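Local coordinates for protein 6-phosphogluconate dehydrogenase, NAD-binding (PDB 6SMT) that acts as an S-enantioselective imine reductase that binds NADPH, probably using this cofactor as the hydride donor, at residues 95-100 / 120-125; 69-74 / 154-159; 190-195 / 258-263. All coordinates share one frame; numbering follows the deposited sequence. Where two conformers were deposited one is given.

Contacts 1 and 2 are neighbours in the NAD-binding domain, with centres 8 Å apart. They meet where strands 69-72 and 95-98 pair in the central sheet, and both touch NADPH. Along the chain, contact 1 is nested inside the loop that contact 2 closes. Contact 3 follows later, in the helical C-terminal domain. Its centre lies about 37 Å from that of contact 1 and about 38 Å from that of contact 2, on the other side of the chain's centre. Helix 171-199, which carries segment 190-195, begins close after the sheet. The cofactor-binding sheet and the helical region beside the second subunit are thus separate parts of the fold.

Contact 1: 95-100 / 120-125; sequences TVIGLS and RYLDGA. With NDP (NADPH dihydro-nicotinamide-adenine-dinucleotide phosphate), chain L.
Strands 95-98 and 120-125 run parallel, inclined by 23° and 4.6 Å apart at the closest approach of their axes. Four hydrogen bonds join them in the alternating pattern of parallel strands. V96 N gives a straight bond (169°) to R120 O, and V96 O receives L122 N. G98 then repeats the scheme: its N bonds to L122 O, and its O accepts G124 N at 2.7 Å, nearly along the C=O axis. On one face, I97 and L122 lie side by side and point the same way, with CD1 of I97 3.9 Å from CD1 of L122. Helix 146-156 covers this face. At its outer end T95 OG1 sits over one face of the R120 guanidinium without bonding to it. T95 OG1 bonds instead to H152, and R120 makes a salt bridge with E151. The other face carries V96 and Y121. V96 CG1 packs against Y121 CD1. With CG anti to the backbone N (chi1 -175°), the Y121 ring extends obliquely along the neighbouring strand, and its OH lies 3.4 Å from G98 CA. That hydroxyl donates to D123 OD1 at 2.6 Å, on the anti lone pair of the carboxylate. It is thereby held beside G98, which has no side chain. Water 1 accepts from S100 N at 3.0 Å and lies 2.8 Å from D123 OD1, so it links the loop after strand 95-98 to the carboxylate. In that loop, L99 CD2 packs on G124 CA at 3.7 Å. S100 OG bonds to the backbone of V72 and V74, and S100 CA approaches the nicotinamide ribose of NADPH at O3D. The pairing closes a beta-alpha-beta crossover through helix 104-116, a unit of the Rossmann fold with the cofactor at the C-terminal ends of its parallel strands.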
loop_
_atom_site.group_PDB
_atom_site.type_symbol
_atom_site.label_atom_id
_atom_site.label_comp_id
_atom_site.label_asym_id
_atom_site.label_seq_id
_atom_site.Cartn_x
_atom_site.Cartn_y
_atom_site.Cartn_z
ATOM N N THR B 95 -25.475 17.441 -20.789
ATOM C CA THR B 95 -24.820 16.266 -20.165
ATOM C C THR B 95 -24.231 16.679 -18.847
ATOM O O THR B 95 -23.522 17.686 -18.769
ATOM C CB THR B 95 -23.687 15.736 -21.055
ATOM O OG1 THR B 95 -24.313 15.308 -22.277
ATOM C CG2 THR B 95 -23.004 14.523 -20.422
ATOM N N VAL B 96 -24.484 15.912 -17.789
ATOM C CA VAL B 96 -23.901 16.153 -16.456
ATOM C C VAL B 96 -22.999 14.950 -16.193
ATOM O O VAL B 96 -23.402 13.792 -16.444
ATOM C CB VAL B 96 -24.989 16.184 -15.380
ATOM C CG1 VAL B 96 -24.394 16.206 -13.995
ATOM C CG2 VAL B 96 -25.899 17.392 -15.623
ATOM N N ILE B 97 -21.772 15.195 -15.733
ATOM C CA ILE B 97 -20.877 14.107 -15.304
ATOM C C ILE B 97 -20.611 14.308 -13.832
ATOM O O ILE B 97 -20.016 15.318 -13.407
ATOM C CB ILE B 97 -19.580 14.058 -16.118
ATOM C CG1 ILE B 97 -19.927 13.911 -17.598
ATOM C CG2 ILE B 97 -18.687 12.956 -15.613
ATOM C CD1 ILE B 97 -18.698 13.781 -18.504
ATOM N N GLY B 98 -20.943 13.311 -13.027
ATOM C CA GLY B 98 -20.630 13.313 -11.611
ATOM C C GLY B 98 -19.189 12.898 -11.463
ATOM O O GLY B 98 -18.806 11.872 -12.019
ATOM N N LEU B 99 -18.406 13.669 -10.759
ATOM C CA LEU B 99 -16.995 13.347 -10.445
ATOM C C LEU B 99 -16.828 13.479 -8.955
ATOM O O LEU B 99 -15.822 14.052 -8.474
ATOM C CB LEU B 99 -16.035 14.273 -11.238
ATOM C CG LEU B 99 -16.076 14.094 -12.720
ATOM C CD1 LEU B 99 -15.177 15.172 -13.361
ATOM C CD2 LEU B 99 -15.644 12.727 -13.177
ATOM N N SER B 100 -17.714 12.964 -8.152
ATOM C CA SER B 100 -17.730 13.099 -6.698
ATOM C C SER B 100 -17.795 11.712 -6.086
ATOM O O SER B 100 -18.757 10.956 -6.385
ATOM C CB SER B 100 -18.940 13.951 -6.259
ATOM O OG SER B 100 -18.881 15.249 -6.915
ATOM N N ARG B 120 -28.692 14.084 -19.586
ATOM C CA ARG B 120 -27.907 12.842 -19.859
ATOM C C ARG B 120 -26.878 12.784 -18.716
ATOM O O ARG B 120 -26.526 13.882 -18.205
ATOM C CB ARG B 120 -27.370 13.010 -21.289
ATOM C CG ARG B 120 -28.463 12.815 -22.355
ATOM C CD ARG B 120 -27.949 12.735 -23.774
ATOM N NE ARG B 120 -27.245 13.938 -24.115
ATOM C CZ ARG B 120 -26.421 14.069 -25.140
ATOM N NH1 ARG B 120 -26.169 13.029 -25.900
ATOM N NH2 ARG B 120 -25.849 15.230 -25.387
ATOM N N TYR B 121 -26.493 11.585 -18.289
ATOM C CA TYR B 121 -25.531 11.487 -17.167
ATOM C C TYR B 121 -24.466 10.484 -17.479
ATOM O O TYR B 121 -24.766 9.367 -17.917
ATOM C CB TYR B 121 -26.262 11.070 -15.883
ATOM C CG TYR B 121 -25.389 11.053 -14.656
ATOM C CD1 TYR B 121 -24.988 12.214 -14.048
ATOM C CD2 TYR B 121 -24.990 9.881 -14.102
ATOM C CE1 TYR B 121 -24.226 12.197 -12.915
ATOM C CE2 TYR B 121 -24.249 9.835 -12.937
ATOM C CZ TYR B 121 -23.791 11.004 -12.369
ATOM O OH TYR B 121 -23.036 11.010 -11.216
ATOM N N LEU B 122 -23.227 10.834 -17.162
ATOM C CA LEU B 122 -22.145 9.845 -16.991
ATOM C C LEU B 122 -21.713 9.930 -15.545
ATOM O O LEU B 122 -21.647 11.042 -14.992
ATOM C CB LEU B 122 -20.926 10.052 -17.882
ATOM C CG LEU B 122 -21.206 9.955 -19.342
ATOM C CD1 LEU B 122 -19.965 10.423 -20.124
ATOM C CD2 LEU B 122 -21.555 8.538 -19.727
ATOM N N ASP B 123 -21.300 8.843 -14.921
ATOM C CA ASP B 123 -20.625 8.886 -13.619
ATOM C C ASP B 123 -19.143 8.691 -13.847
ATOM O O ASP B 123 -18.740 7.895 -14.720
ATOM C CB ASP B 123 -21.127 7.777 -12.683
ATOM C CG ASP B 123 -20.741 8.137 -11.236
ATOM O OD1 ASP B 123 -21.156 9.248 -10.778
ATOM O OD2 ASP B 123 -19.908 7.378 -10.596
ATOM N N GLY B 124 -18.310 9.423 -13.132
ATOM C CA GLY B 124 -16.866 9.279 -13.265
ATOM C C GLY B 124 -16.169 9.280 -11.923
ATOM O O GLY B 124 -16.748 9.666 -10.924
ATOM N N ALA B 125 -14.999 8.682 -11.896
ATOM C CA ALA B 125 -14.174 8.569 -10.702
ATOM C C ALA B 125 -12.745 8.926 -11.095
ATOM O O ALA B 125 -12.128 8.261 -11.954
ATOM C CB ALA B 125 -14.237 7.202 -10.135
HETATM P PA NDP L . -13.810 17.933 -1.134
HETATM O O1A NDP L . -14.080 16.465 -1.289
HETATM O O2A NDP L . -13.225 18.461 0.139
HETATM O O5B NDP L . -15.136 18.723 -1.499
HETATM C C5B NDP L . -15.085 20.157 -1.400
HETATM C C4B NDP L . -16.055 20.736 -2.399
HETATM O O4B NDP L . -17.411 20.277 -2.131
HETATM C C3B NDP L . -16.121 22.274 -2.308
HETATM O O3B NDP L . -16.400 22.842 -3.574
HETATM C C2B NDP L . -17.290 22.459 -1.364
HETATM O O2B NDP L . -17.980 23.704 -1.397
HETATM C C1B NDP L . -18.224 21.422 -1.956
HETATM N N9A NDP L . -19.349 21.063 -1.100
HETATM C C8A NDP L . -19.330 20.366 0.086
HETATM N N7A NDP L . -20.529 20.194 0.593
HETATM C C5A NDP L . -21.391 20.820 -0.293
HETATM C C6A NDP L . -22.793 21.041 -0.308
HETATM N N6A NDP L . -23.635 20.535 0.588
HETATM N N1A NDP L . -23.295 21.740 -1.349
HETATM C C2A NDP L . -22.477 22.214 -2.293
HETATM N N3A NDP L . -21.147 22.092 -2.368
HETATM C C4A NDP L . -20.665 21.402 -1.327
HETATM O O3 NDP L . -12.858 18.515 -2.285
HETATM P PN NDP L . -11.860 18.012 -3.373
HETATM O O1N NDP L . -11.743 19.072 -4.374
HETATM O O2N NDP L . -10.616 17.541 -2.708
HETATM O O5D NDP L . -12.529 16.688 -3.994
HETATM C C5D NDP L . -13.724 16.769 -4.761
HETATM C C4D NDP L . -14.091 15.353 -5.133
HETATM O O4D NDP L . -13.031 14.830 -5.974
HETATM C C3D NDP L . -14.269 14.367 -3.970
HETATM O O3D NDP L . -15.381 13.498 -4.150
HETATM C C2D NDP L . -12.974 13.576 -4.007
HETATM O O2D NDP L . -13.044 12.255 -3.476
HETATM C C1D NDP L . -12.604 13.564 -5.467
HETATM N N1N NDP L . -11.155 13.445 -5.719
HETATM C C2N NDP L . -10.275 14.321 -5.139
HETATM C C3N NDP L . -8.936 14.183 -5.284
HETATM C C7N NDP L . -7.969 15.108 -4.659
HETATM O O7N NDP L . -6.760 14.833 -4.834
HETATM N N7N NDP L . -8.350 16.180 -3.985
HETATM C C4N NDP L . -8.394 13.071 -6.039
HETATM C C5N NDP L . -9.365 12.211 -6.683
HETATM C C6N NDP L . -10.658 12.415 -6.556
HETATM P P2B NDP L . -17.327 24.928 -0.547
HETATM O O1X NDP L . -18.480 25.976 -0.518
HETATM O O2X NDP L . -17.047 24.383 0.851
HETATM O O3X NDP L . -16.088 25.405 -1.192
HETATM O O HOH W 1 -19.578 10.793 -9.137
HETATM O O HOH W 2 -19.233 8.110 -8.152
#

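Contact 2: 69-74 / 154-159; sequences LALVNV and GVLDTL. With NDP (NADPH dihydro-nicotinamide-adenine-dinucleotide phosphate), chain L.
The flat N73 carboxamide lies away from the apolar contact between the segments and faces the cofactor, with CG anti to the backbone N (chi1 -176°). N73 ND2 makes a weak hydrogen bond to NADPH O4D, 3.0 Å long with an angle of 134°. The same nitrogen bonds to L99 O, which would hold the amide beside the nicotinamide ribose. N73 OD1 lies 3.6 Å from NADPH C5D. Beside N73, V74 places CB 3.4 Å from NADPH O4B, so this residue packs on the adenosine ribose. The contact itself is purely apolar. L69 and V155 reach toward each other tip to tip. L69 has CG, and V155 has CG1, anti to the backbone N. L69 CD2 ends 3.9 Å from V155 CG1. L156 places its CD2 near both strand leucines, 4.5 Å from L69 CD2 and 4.4 Å from L71 CD2. The other branch of L71 turns to L159, where CD1 of L71 and CD1 of L159 are also 4.4 Å apart. Apart from the L69-V155 pair these are loose methyl contacts, and no hydrogen bond crosses. Residues 157-159 keep helical backbone angles without the regular bonds. V155 O accepts both the N and the OG1 of T158, the latter at 2.9 Å and nearly along the C=O axis. T158 is thus held twice, next to L159, whose side chain points to the strand. Strand 69-72 lies between strands 12-16 and 95-98. Its L69 and L71 side meets V155 and L156 of helix 146-156 and L159 beyond, while V72 on the reverse meets helix 77-87. V13 of strand 12-16 touches V155 and L71, and L29 of helix 20-31 closes over L159.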
loop_
_atom_site.group_PDB
_atom_site.type_symbol
_atom_site.label_atom_id
_atom_site.label_comp_id
_atom_site.label_asym_id
_atom_site.label_seq_id
_atom_site.Cartn_x
_atom_site.Cartn_y
_atom_site.Cartn_z
ATOM N N LEU B 69 -21.825 20.694 -21.278
ATOM C CA LEU B 69 -21.269 19.641 -20.387
ATOM C C LEU B 69 -21.017 20.247 -19.054
ATOM O O LEU B 69 -20.344 21.281 -18.998
ATOM C CB LEU B 69 -19.975 19.121 -21.010
ATOM C CG LEU B 69 -19.227 18.066 -20.224
ATOM C CD1 LEU B 69 -20.055 16.790 -20.140
ATOM C CD2 LEU B 69 -17.897 17.730 -20.864
ATOM N N ALA B 70 -21.493 19.630 -17.987
ATOM C CA ALA B 70 -21.320 20.073 -16.613
ATOM C C ALA B 70 -20.620 18.972 -15.786
ATOM O O ALA B 70 -21.092 17.842 -15.851
ATOM C CB ALA B 70 -22.583 20.458 -15.922
ATOM N N LEU B 71 -19.507 19.310 -15.149
ATOM C CA LEU B 71 -18.794 18.387 -14.257
ATOM C C LEU B 71 -19.106 18.764 -12.831
ATOM O O LEU B 71 -18.959 19.984 -12.480
ATOM C CB LEU B 71 -17.282 18.477 -14.485
ATOM C CG LEU B 71 -16.843 18.392 -15.925
ATOM C CD1 LEU B 71 -15.313 18.435 -16.006
ATOM C CD2 LEU B 71 -17.368 17.181 -16.641
ATOM N N VAL B 72 -19.534 17.839 -11.977
ATOM C CA VAL B 72 -19.861 18.120 -10.576
ATOM C C VAL B 72 -18.836 17.446 -9.654
ATOM O O VAL B 72 -18.772 16.230 -9.603
ATOM C CB VAL B 72 -21.293 17.737 -10.217
ATOM C CG1 VAL B 72 -21.599 18.268 -8.856
ATOM C CG2 VAL B 72 -22.314 18.187 -11.275
ATOM N N ASN B 73 -17.969 18.251 -9.054
ATOM C CA ASN B 73 -16.780 17.761 -8.324
ATOM C C ASN B 73 -16.828 18.276 -6.900
ATOM O O ASN B 73 -16.220 19.335 -6.622
ATOM C CB ASN B 73 -15.519 18.123 -9.083
ATOM C CG ASN B 73 -14.258 17.585 -8.448
ATOM O OD1 ASN B 73 -13.433 18.369 -7.957
ATOM N ND2 ASN B 73 -14.131 16.253 -8.388
ATOM N N VAL B 74 -17.560 17.599 -6.037
ATOM C CA VAL B 74 -17.790 18.008 -4.651
ATOM C C VAL B 74 -17.606 16.798 -3.739
ATOM O O VAL B 74 -17.327 15.698 -4.210
ATOM C CB VAL B 74 -19.154 18.693 -4.516
ATOM C CG1 VAL B 74 -19.189 20.023 -5.238
ATOM C CG2 VAL B 74 -20.269 17.792 -4.955
ATOM N N GLY B 154 -13.573 13.896 -26.382
ATOM C CA GLY B 154 -12.604 14.872 -26.923
ATOM C C GLY B 154 -12.340 16.010 -25.945
ATOM O O GLY B 154 -11.182 16.402 -25.764
ATOM N N VAL B 155 -13.342 16.520 -25.272
ATOM C CA VAL B 155 -13.165 17.479 -24.151
ATOM C C VAL B 155 -12.494 16.747 -22.999
ATOM O O VAL B 155 -11.538 17.241 -22.384
ATOM C CB VAL B 155 -14.497 18.117 -23.782
ATOM C CG1 VAL B 155 -14.474 18.771 -22.423
ATOM C CG2 VAL B 155 -14.865 19.070 -24.899
ATOM N N LEU B 156 -13.008 15.581 -22.627
ATOM C CA LEU B 156 -12.548 14.929 -21.375
ATOM C C LEU B 156 -11.067 14.549 -21.533
ATOM O O LEU B 156 -10.382 14.414 -20.523
ATOM C CB LEU B 156 -13.439 13.710 -21.122
ATOM C CG LEU B 156 -14.891 14.005 -20.692
ATOM C CD1 LEU B 156 -15.743 12.788 -20.727
ATOM C CD2 LEU B 156 -14.992 14.701 -19.364
ATOM N N ASP B 157 -10.618 14.174 -22.726
ATOM C CA ASP B 157 -9.224 13.692 -22.906
ATOM C C ASP B 157 -8.197 14.734 -22.491
ATOM O O ASP B 157 -7.091 14.315 -22.179
ATOM C CB ASP B 157 -8.947 13.432 -24.386
ATOM C CG ASP B 157 -9.321 12.059 -24.897
ATOM O OD1 ASP B 157 -9.324 11.103 -24.073
ATOM O OD2 ASP B 157 -9.643 11.953 -26.112
ATOM N N THR B 158 -8.587 16.018 -22.364
ATOM C CA THR B 158 -7.655 17.041 -21.893
ATOM C C THR B 158 -7.387 16.847 -20.388
ATOM O O THR B 158 -6.401 17.385 -19.910
ATOM C CB THR B 158 -8.176 18.463 -22.162
ATOM O OG1 THR B 158 -9.315 18.769 -21.385
ATOM C CG2 THR B 158 -8.637 18.671 -23.579
ATOM N N LEU B 159 -8.183 16.044 -19.677
ATOM C CA LEU B 159 -7.972 15.944 -18.207
ATOM C C LEU B 159 -6.994 14.831 -17.859
ATOM O O LEU B 159 -6.375 14.865 -16.772
ATOM C CB LEU B 159 -9.319 15.638 -17.576
ATOM C CG LEU B 159 -10.423 16.671 -17.752
ATOM C CD1 LEU B 159 -11.703 16.127 -17.207
ATOM C CD2 LEU B 159 -9.907 17.997 -17.141
HETATM P PA NDP L . -13.810 17.933 -1.134
HETATM O O1A NDP L . -14.080 16.465 -1.289
HETATM O O2A NDP L . -13.225 18.461 0.139
HETATM O O5B NDP L . -15.136 18.723 -1.499
HETATM C C5B NDP L . -15.085 20.157 -1.400
HETATM C C4B NDP L . -16.055 20.736 -2.399
HETATM O O4B NDP L . -17.411 20.277 -2.131
HETATM C C3B NDP L . -16.121 22.274 -2.308
HETATM O O3B NDP L . -16.400 22.842 -3.574
HETATM C C2B NDP L . -17.290 22.459 -1.364
HETATM O O2B NDP L . -17.980 23.704 -1.397
HETATM C C1B NDP L . -18.224 21.422 -1.956
HETATM N N9A NDP L . -19.349 21.063 -1.100
HETATM C C8A NDP L . -19.330 20.366 0.086
HETATM N N7A NDP L . -20.529 20.194 0.593
HETATM C C5A NDP L . -21.391 20.820 -0.293
HETATM C C6A NDP L . -22.793 21.041 -0.308
HETATM N N6A NDP L . -23.635 20.535 0.588
HETATM N N1A NDP L . -23.295 21.740 -1.349
HETATM C C2A NDP L . -22.477 22.214 -2.293
HETATM N N3A NDP L . -21.147 22.092 -2.368
HETATM C C4A NDP L . -20.665 21.402 -1.327
HETATM O O3 NDP L . -12.858 18.515 -2.285
HETATM P PN NDP L . -11.860 18.012 -3.373
HETATM O O1N NDP L . -11.743 19.072 -4.374
HETATM O O2N NDP L . -10.616 17.541 -2.708
HETATM O O5D NDP L . -12.529 16.688 -3.994
HETATM C C5D NDP L . -13.724 16.769 -4.761
HETATM C C4D NDP L . -14.091 15.353 -5.133
HETATM O O4D NDP L . -13.031 14.830 -5.974
HETATM C C3D NDP L . -14.269 14.367 -3.970
HETATM O O3D NDP L . -15.381 13.498 -4.150
HETATM C C2D NDP L . -12.974 13.576 -4.007
HETATM O O2D NDP L . -13.044 12.255 -3.476
HETATM C C1D NDP L . -12.604 13.564 -5.467
HETATM N N1N NDP L . -11.155 13.445 -5.719
HETATM C C2N NDP L . -10.275 14.321 -5.139
HETATM C C3N NDP L . -8.936 14.183 -5.284
HETATM C C7N NDP L . -7.969 15.108 -4.659
HETATM O O7N NDP L . -6.760 14.833 -4.834
HETATM N N7N NDP L . -8.350 16.180 -3.985
HETATM C C4N NDP L . -8.394 13.071 -6.039
HETATM C C5N NDP L . -9.365 12.211 -6.683
HETATM C C6N NDP L . -10.658 12.415 -6.556
HETATM P P2B NDP L . -17.327 24.928 -0.547
HETATM O O1X NDP L . -18.480 25.976 -0.518
HETATM O O2X NDP L . -17.047 24.383 0.851
HETATM O O3X NDP L . -16.088 25.405 -1.192
#

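Contact 3: 190-195 / 258-263; sequences FGHALM and AGVDAG
The tight part of this contact centres on H192 and V260, where a helix side meets the loop joining helices 241-257 and 263-280. H192 has CG anti to its backbone N (chi1 -175°), which carries the imidazole across to the loop. D261 O lies at the ring edge, in its plane, 2.8 Å from H192 NE2. The hydrogen bond is weak, with an angle of 127°, because the oxygen is displaced toward H192 CD2, only 3.1 Å away. V260 CG1 comes up obliquely beside the NE2-CD2 bond of H192, 3.5 Å from both atoms. The second V260 branch, CG2, points to M195 and rests 4.1 Å from its CB. Around this point the contact loosens. Bent at chi2 and chi3, M195 meets V260 only through the base of its side chain; it also packs on T293 of the second subunit. A258, G259 and D261 are partly exposed, yet the second subunit borders this side through backbone hydrogen bonds with G259 and D261. The loop is shaped partly by its own bonds. G259, with phi 77°, ends helix 241-257 in a Schellman motif. D261 OD2 accepts G263 N at 3.0 Å, from above the carboxylate plane, in an Asx turn. A262 is the N-cap residue of helix 263-280. D261 OD2 also bonds to Y271 OH of the second subunit. The H192 nitrogens have further partners: ND1 bonds to D181 OD2 of the second subunit, and NE2 to S255 OG. D181 could favour a positively charged imidazole, but S255 OG at NE2 leaves this undecided. The chemistry implies a buried histidine that ties the loop and the second subunit to helix 171-199, away from the cofactor and ligand sites.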
loop_
_atom_site.group_PDB
_atom_site.type_symbol
_atom_site.label_atom_id
_atom_site.label_comp_id
_atom_site.label_asym_id
_atom_site.label_seq_id
_atom_site.Cartn_x
_atom_site.Cartn_y
_atom_site.Cartn_z
ATOM N N PHE B 190 1.179 3.603 5.793
ATOM C CA PHE B 190 2.334 4.498 5.648
ATOM C C PHE B 190 2.445 5.488 6.797
ATOM O O PHE B 190 3.509 5.686 7.408
ATOM C CB PHE B 190 2.277 5.257 4.321
ATOM C CG PHE B 190 3.435 6.204 4.153
ATOM C CD1 PHE B 190 4.697 5.668 3.938
ATOM C CD2 PHE B 190 3.265 7.567 4.269
ATOM C CE1 PHE B 190 5.790 6.530 3.773
ATOM C CE2 PHE B 190 4.335 8.401 4.054
ATOM C CZ PHE B 190 5.572 7.897 3.868
ATOM N N GLY B 191 1.326 6.133 7.130
ATOM C CA GLY B 191 1.361 7.101 8.250
ATOM C C GLY B 191 1.694 6.396 9.554
ATOM O O GLY B 191 2.482 6.949 10.375
ATOM N N HIS B 192 1.228 5.184 9.785
ATOM C CA HIS B 192 1.542 4.373 10.966
ATOM C C HIS B 192 3.038 4.064 10.981
ATOM O O HIS B 192 3.714 4.218 12.024
ATOM C CB HIS B 192 0.655 3.142 10.952
ATOM C CG HIS B 192 0.800 2.328 12.159
ATOM N ND1 HIS B 192 1.757 1.360 12.261
ATOM C CD2 HIS B 192 0.102 2.350 13.306
ATOM C CE1 HIS B 192 1.619 0.770 13.482
ATOM N NE2 HIS B 192 0.646 1.396 14.111
ATOM N N ALA B 193 3.543 3.624 9.850
ATOM C CA ALA B 193 4.972 3.284 9.730
ATOM C C ALA B 193 5.824 4.477 10.087
ATOM O O ALA B 193 6.887 4.288 10.758
ATOM C CB ALA B 193 5.251 2.808 8.352
ATOM N N LEU B 194 5.508 5.661 9.580
ATOM C CA LEU B 194 6.310 6.846 9.931
ATOM C C LEU B 194 6.316 7.037 11.444
ATOM O O LEU B 194 7.379 7.414 11.974
ATOM C CB LEU B 194 5.778 8.109 9.256
ATOM C CG LEU B 194 5.941 8.225 7.770
ATOM C CD1 LEU B 194 5.530 9.599 7.300
ATOM C CD2 LEU B 194 7.348 7.903 7.300
ATOM N N MET B 195 5.178 6.857 12.128
ATOM C CA MET B 195 5.129 7.146 13.575
ATOM C C MET B 195 5.979 6.113 14.303
ATOM O O MET B 195 6.690 6.472 15.296
ATOM C CB MET B 195 3.683 7.098 14.062
ATOM C CG MET B 195 2.869 8.134 13.500
ATOM S SD MET B 195 3.270 9.743 14.146
ATOM C CE MET B 195 2.289 9.493 15.634
ATOM N N ALA B 258 6.103 1.729 20.775
ATOM C CA ALA B 258 6.265 3.103 20.279
ATOM C C ALA B 258 5.140 4.042 20.727
ATOM O O ALA B 258 5.162 5.230 20.424
ATOM C CB ALA B 258 6.387 3.073 18.759
ATOM N N GLY B 259 4.119 3.554 21.406
ATOM C CA GLY B 259 2.998 4.369 21.853
ATOM C C GLY B 259 2.054 4.651 20.687
ATOM O O GLY B 259 1.348 5.684 20.711
ATOM N N VAL B 260 1.960 3.701 19.746
ATOM C CA VAL B 260 1.080 3.909 18.570
ATOM C C VAL B 260 0.014 2.803 18.487
ATOM O O VAL B 260 0.354 1.621 18.689
ATOM C CB VAL B 260 1.934 3.894 17.290
ATOM C CG1 VAL B 260 1.130 4.242 16.082
ATOM C CG2 VAL B 260 3.143 4.845 17.399
ATOM N N ASP B 261 -1.222 3.201 18.276
ATOM C CA ASP B 261 -2.322 2.251 18.117
ATOM C C ASP B 261 -2.022 1.299 16.937
ATOM O O ASP B 261 -1.483 1.785 15.949
ATOM C CB ASP B 261 -3.608 2.996 17.858
ATOM C CG ASP B 261 -4.814 2.101 17.775
ATOM O OD1 ASP B 261 -5.212 1.599 18.864
ATOM O OD2 ASP B 261 -5.284 1.802 16.692
ATOM N N ALA B 262 -2.340 0.038 17.056
ATOM C CA ALA B 262 -2.043 -0.957 15.998
ATOM C C ALA B 262 -3.349 -1.505 15.409
ATOM O O ALA B 262 -3.380 -2.630 14.995
ATOM C CB ALA B 262 -1.206 -2.049 16.598
ATOM N N GLY B 263 -4.407 -0.709 15.328
ATOM C CA GLY B 263 -5.681 -1.177 14.823
ATOM C C GLY B 263 -5.648 -1.846 13.446
ATOM O O GLY B 263 -6.332 -2.836 13.253
#